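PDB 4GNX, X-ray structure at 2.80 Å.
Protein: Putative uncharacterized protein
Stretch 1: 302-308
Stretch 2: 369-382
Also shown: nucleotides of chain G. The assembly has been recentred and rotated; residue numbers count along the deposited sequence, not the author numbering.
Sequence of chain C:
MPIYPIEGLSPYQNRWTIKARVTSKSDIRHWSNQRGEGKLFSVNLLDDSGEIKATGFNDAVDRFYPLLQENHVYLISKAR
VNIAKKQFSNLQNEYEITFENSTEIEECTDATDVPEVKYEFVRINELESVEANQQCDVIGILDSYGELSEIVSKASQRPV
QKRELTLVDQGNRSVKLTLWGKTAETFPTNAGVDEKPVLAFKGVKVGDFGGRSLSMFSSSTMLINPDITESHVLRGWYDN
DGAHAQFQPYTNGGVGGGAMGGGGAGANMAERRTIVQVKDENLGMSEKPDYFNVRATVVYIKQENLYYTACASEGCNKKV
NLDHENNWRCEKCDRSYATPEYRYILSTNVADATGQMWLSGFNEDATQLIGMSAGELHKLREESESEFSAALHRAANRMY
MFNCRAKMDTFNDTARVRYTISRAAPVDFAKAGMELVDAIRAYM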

# COMPACT_ATOMS: atom_id res chain seq x y z
N LYS C 302 24.17 7.38 -10.15
CA LYS C 302 25.13 7.84 -11.15
C LYS C 302 26.39 8.37 -10.47
O LYS C 302 26.32 9.33 -9.70
N GLN C 303 27.53 7.73 -10.75
CA GLN C 303 28.79 8.09 -10.11
C GLN C 303 29.29 9.47 -10.53
O GLN C 303 29.53 10.34 -9.70
N GLU C 304 29.44 9.67 -11.84
CA GLU C 304 29.93 10.94 -12.36
C GLU C 304 28.99 12.08 -11.99
O GLU C 304 27.76 11.97 -12.15
N ASN C 305 29.60 13.15 -11.48
CA ASN C 305 28.91 14.36 -11.07
C ASN C 305 27.88 14.17 -9.94
O ASN C 305 26.82 14.79 -9.93
N LEU C 306 28.21 13.31 -8.99
CA LEU C 306 27.35 13.05 -7.83
C LEU C 306 27.26 14.30 -6.96
O LEU C 306 26.23 14.60 -6.38
N TYR C 307 28.38 15.01 -6.86
CA TYR C 307 28.43 16.20 -6.06
C TYR C 307 29.22 17.31 -6.73
O TYR C 307 30.05 17.07 -7.61
N TYR C 308 28.91 18.54 -6.33
CA TYR C 308 29.56 19.71 -6.86
C TYR C 308 30.24 20.42 -5.71
O TYR C 308 29.91 20.18 -4.54
N LEU C 369 20.49 8.65 1.66
CA LEU C 369 20.53 7.65 0.63
C LEU C 369 21.90 7.00 0.50
O LEU C 369 22.03 5.92 -0.05
N ILE C 370 22.92 7.66 1.05
CA ILE C 370 24.30 7.17 0.96
C ILE C 370 24.90 6.93 2.35
O ILE C 370 25.88 6.19 2.50
N GLY C 371 24.30 7.54 3.37
CA GLY C 371 24.69 7.32 4.76
C GLY C 371 25.94 8.11 5.07
O GLY C 371 26.74 7.70 5.90
N MET C 372 26.08 9.24 4.38
CA MET C 372 27.32 9.99 4.37
C MET C 372 27.10 11.35 3.75
O MET C 372 26.37 11.47 2.77
N SER C 373 27.71 12.38 4.32
CA SER C 373 27.69 13.70 3.70
C SER C 373 28.56 13.68 2.45
O SER C 373 29.43 12.81 2.31
N ALA C 374 28.34 14.64 1.56
CA ALA C 374 29.12 14.71 0.31
C ALA C 374 30.62 14.92 0.56
O ALA C 374 31.47 14.46 -0.22
N GLY C 375 30.94 15.60 1.67
CA GLY C 375 32.32 15.78 2.11
C GLY C 375 32.96 14.46 2.47
O GLY C 375 34.09 14.17 2.05
N GLU C 376 32.23 13.64 3.23
CA GLU C 376 32.71 12.33 3.67
C GLU C 376 32.95 11.39 2.48
O GLU C 376 33.90 10.59 2.45
N LEU C 377 32.06 11.48 1.50
CA LEU C 377 32.17 10.68 0.31
C LEU C 377 33.42 11.03 -0.47
O LEU C 377 34.17 10.15 -0.91
N HIS C 378 33.64 12.34 -0.63
CA HIS C 378 34.76 12.92 -1.36
C HIS C 378 36.07 12.42 -0.84
O HIS C 378 36.92 11.95 -1.59
N LYS C 379 36.24 12.49 0.48
CA LYS C 379 37.44 12.03 1.14
C LYS C 379 37.66 10.53 0.88
O LYS C 379 38.79 10.09 0.66
N LEU C 380 36.57 9.78 0.92
CA LEU C 380 36.60 8.34 0.71
C LEU C 380 37.07 8.02 -0.69
O LEU C 380 37.77 7.03 -0.90
N ARG C 381 36.69 8.86 -1.65
CA ARG C 381 37.12 8.65 -3.01
C ARG C 381 38.61 8.97 -3.16
O ARG C 381 39.27 8.42 -4.03
N GLU C 382 39.12 9.83 -2.29
CA GLU C 382 40.54 10.21 -2.32
C GLU C 382 41.49 9.12 -1.83
O GLU C 382 42.72 9.26 -1.96

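No hydrogen bond joins the two stretches; they are held by apolar packing centred on Tyr 307, a residue that contributes 112 Å² of the 354 Å² buried in total. Its CA-to-CB bond points toward the helix, and with chi1 at 53° (p) the ring runs alongside Ala 374, Leu 377 and His 378. Tyr 307 CB lies 4.1 Å from Ala 374 CB, where the small methyl faces the strand. Ala 374 O lies over one face of the ring, while at its edge Tyr 307 CE2 approaches Leu 377 CD1 at 3.9 Å. Farther out, Tyr 307 OH sits 3.2 Å from His 378 CD2, near the plane of the imidazole, whose chi1 is t; the two rings are oblique, with planes at 82°. The hydroxyl of Tyr 307, through OH, also lies 4.3 Å from Arg 381 CD, on an extended side chain (chi1 to chi3 all t).

The CA-to-CB bond of Leu 306 also points toward the second stretch; its chi1, -138°, falls between wells. Leu 306 CD1 meets Leu 377 CD1 at 3.5 Å and Leu 306 CD2 reaches Ile 370 CD1 (chi1 m) at 4.2 Å, so Leu 306 touches both Ile 370, ahead of the 374-381 helix, and Leu 377 within it. Leu 377 CD1 thus touches both Leu 306 and Tyr 307.

The helix start is secured within its own stretch: Ser 373 OG caps Glu 376 N at 3.1 Å, and Ser 373 N donates in return to Glu 376 OE1 at 2.6 Å.

Three side chains of the first stretch that take no part in this packing meet nucleotides of chain G. The all-t Lys 302 extends its NZ to O2 of DT18, a 3.3 Å hydrogen bond. The CA-to-CB bonds of Glu 304 and Tyr 308 point away from the second stretch; Glu 304 OE2 lies 2.8 Å from OP2 of DT19, and Tyr 308 OH 3.2 Å from C1' of DT13.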

# COMPACT_ATOMS: atom_id res chain seq x y z
CB LYS C 302 24.48 8.91 -12.01
CG LYS C 302 25.40 9.69 -12.92
CD LYS C 302 24.63 10.80 -13.62
CE LYS C 302 25.31 11.23 -14.90
NZ LYS C 302 24.42 12.05 -15.76
CB GLN C 303 29.88 7.05 -10.38
CG GLN C 303 29.47 5.63 -10.02
CD GLN C 303 30.60 4.80 -9.42
OE1 GLN C 303 31.78 5.14 -9.53
NE2 GLN C 303 30.22 3.69 -8.78
CB GLU C 304 30.15 10.87 -13.88
CG GLU C 304 29.00 10.29 -14.68
CD GLU C 304 28.77 11.02 -16.00
OE1 GLU C 304 29.38 12.09 -16.21
OE2 GLU C 304 27.97 10.52 -16.83
CB ASN C 305 28.29 15.05 -12.28
CG ASN C 305 28.09 16.53 -12.07
OD1 ASN C 305 26.96 17.02 -12.14
ND2 ASN C 305 29.19 17.26 -11.80
CB LEU C 306 27.95 11.92 -7.00
CG LEU C 306 27.07 10.83 -6.40
CD1 LEU C 306 27.92 9.97 -5.49
CD2 LEU C 306 25.83 11.33 -5.65
CB TYR C 307 29.00 15.90 -4.67
CG TYR C 307 30.32 15.18 -4.69
CD1 TYR C 307 31.51 15.87 -4.99
CD2 TYR C 307 30.40 13.83 -4.39
CE1 TYR C 307 32.73 15.22 -4.99
CE2 TYR C 307 31.62 13.17 -4.38
CZ TYR C 307 32.78 13.88 -4.69
OH TYR C 307 33.99 13.24 -4.69
CB TYR C 308 28.57 20.64 -7.58
CG TYR C 308 27.57 21.35 -6.69
CD1 TYR C 308 27.72 22.71 -6.38
CD2 TYR C 308 26.48 20.66 -6.17
CE1 TYR C 308 26.81 23.35 -5.55
CE2 TYR C 308 25.56 21.30 -5.35
CZ TYR C 308 25.73 22.63 -5.04
OH TYR C 308 24.80 23.21 -4.23
CB LEU C 369 20.04 8.21 -0.71
CG LEU C 369 18.63 7.72 -1.05
CD1 LEU C 369 17.56 8.25 -0.09
CD2 LEU C 369 18.26 8.08 -2.47
CB ILE C 370 25.17 8.12 0.09
CG1 ILE C 370 24.62 8.14 -1.34
CG2 ILE C 370 26.64 7.69 0.07
CD1 ILE C 370 24.87 9.43 -2.08
CB MET C 372 28.29 9.23 3.50
CG MET C 372 29.71 9.29 3.96
SD MET C 372 30.73 8.37 2.80
CE MET C 372 30.03 6.73 2.98
CB SER C 373 28.24 14.75 4.66
OG SER C 373 29.65 14.67 4.71
CB ALA C 374 28.57 15.76 -0.63
CB GLU C 376 31.71 11.69 4.64
CG GLU C 376 31.55 12.38 6.00
CD GLU C 376 30.39 11.80 6.83
OE1 GLU C 376 29.21 11.95 6.42
OE2 GLU C 376 30.66 11.20 7.90
CB LEU C 377 30.95 10.91 -0.57
CG LEU C 377 30.33 9.69 -1.23
CD1 LEU C 377 29.95 10.09 -2.64
CD2 LEU C 377 31.25 8.48 -1.24
CB HIS C 378 34.69 14.44 -1.27
CG HIS C 378 35.78 15.15 -2.00
ND1 HIS C 378 36.80 15.75 -1.37
CD2 HIS C 378 36.02 15.31 -3.37
CE1 HIS C 378 37.65 16.28 -2.28
NE2 HIS C 378 37.16 16.02 -3.50
CB LYS C 379 37.30 12.29 2.63
CG LYS C 379 38.59 12.20 3.41
CD LYS C 379 38.32 12.46 4.88
CE LYS C 379 39.20 11.60 5.76
NZ LYS C 379 38.33 10.87 6.73
CB LEU C 380 35.22 7.76 0.95
CG LEU C 380 35.04 6.24 0.93
CD1 LEU C 380 35.78 5.56 2.07
CD2 LEU C 380 33.56 5.89 0.96
CB ARG C 381 36.28 9.46 -3.98
CG ARG C 381 36.58 9.10 -5.42
CD ARG C 381 35.50 9.54 -6.40
NE ARG C 381 35.86 9.11 -7.75
CZ ARG C 381 35.02 8.98 -8.77
NH1 ARG C 381 33.72 9.25 -8.64
NH2 ARG C 381 35.47 8.57 -9.96
CB GLU C 382 40.78 11.49 -1.51
CG GLU C 382 40.35 12.75 -2.24
CD GLU C 382 40.52 14.00 -1.39
OE1 GLU C 382 40.13 13.98 -0.20
OE2 GLU C 382 41.03 15.01 -1.92
P DT G 18 22.18 9.09 -21.44
OP1 DT G 18 23.27 9.35 -22.42
OP2 DT G 18 20.95 8.39 -21.88
O5' DT G 18 22.82 8.27 -20.24
C5' DT G 18 24.12 8.60 -19.71
C4' DT G 18 24.10 8.59 -18.20
O4' DT G 18 23.14 9.56 -17.75
C3' DT G 18 23.67 7.26 -17.58
O3' DT G 18 24.78 6.41 -17.24
C2' DT G 18 22.84 7.66 -16.37
C1' DT G 18 22.56 9.15 -16.53
N1 DT G 18 21.14 9.53 -16.56
C2 DT G 18 20.72 10.48 -15.66
O2 DT G 18 21.46 10.98 -14.83
N3 DT G 18 19.40 10.82 -15.76
C4 DT G 18 18.47 10.32 -16.65
O4 DT G 18 17.31 10.72 -16.62
C5 DT G 18 18.98 9.33 -17.58
C7 DT G 18 18.05 8.73 -18.59
C6 DT G 18 20.27 9.00 -17.49
P DT G 19 26.08 6.78 -16.35
OP1 DT G 19 25.73 6.60 -14.92
OP2 DT G 19 26.62 8.09 -16.80
O5' DT G 19 27.19 5.68 -16.68
C5' DT G 19 26.90 4.46 -17.40
C4' DT G 19 26.25 3.45 -16.48
O4' DT G 19 24.83 3.67 -16.44
C3' DT G 19 26.40 2.00 -16.92
O3' DT G 19 26.18 1.18 -15.77
C2' DT G 19 25.24 1.85 -17.90
C1' DT G 19 24.16 2.71 -17.26
N1 DT G 19 23.28 3.45 -18.20
C2 DT G 19 22.08 3.93 -17.70
O2 DT G 19 21.72 3.76 -16.55
N3 DT G 19 21.32 4.62 -18.62
C4 DT G 19 21.63 4.87 -19.94
O4 DT G 19 20.85 5.51 -20.64
C5 DT G 19 22.90 4.34 -20.39
C7 DT G 19 23.32 4.56 -21.81
C6 DT G 19 23.65 3.66 -19.51
P DT G 13 21.52 28.50 -4.22
OP1 DT G 13 22.91 28.34 -3.76
OP2 DT G 13 21.06 29.84 -4.68
O5' DT G 13 21.23 27.43 -5.37
C5' DT G 13 22.25 27.00 -6.30
C4' DT G 13 22.60 25.54 -6.09
O4' DT G 13 21.82 25.00 -5.01
C3' DT G 13 22.32 24.62 -7.27
O3' DT G 13 23.52 24.45 -8.02
C2' DT G 13 22.05 23.27 -6.62
C1' DT G 13 21.75 23.59 -5.16
N1 DT G 13 20.41 23.17 -4.74
C2 DT G 13 20.24 22.57 -3.50
O2 DT G 13 21.17 22.36 -2.74
N3 DT G 13 18.95 22.24 -3.20
C4 DT G 13 17.83 22.43 -3.98
O4 DT G 13 16.72 22.08 -3.57
C5 DT G 13 18.07 23.06 -5.26
C7 DT G 13 16.92 23.32 -6.18
C6 DT G 13 19.33 23.40 -5.57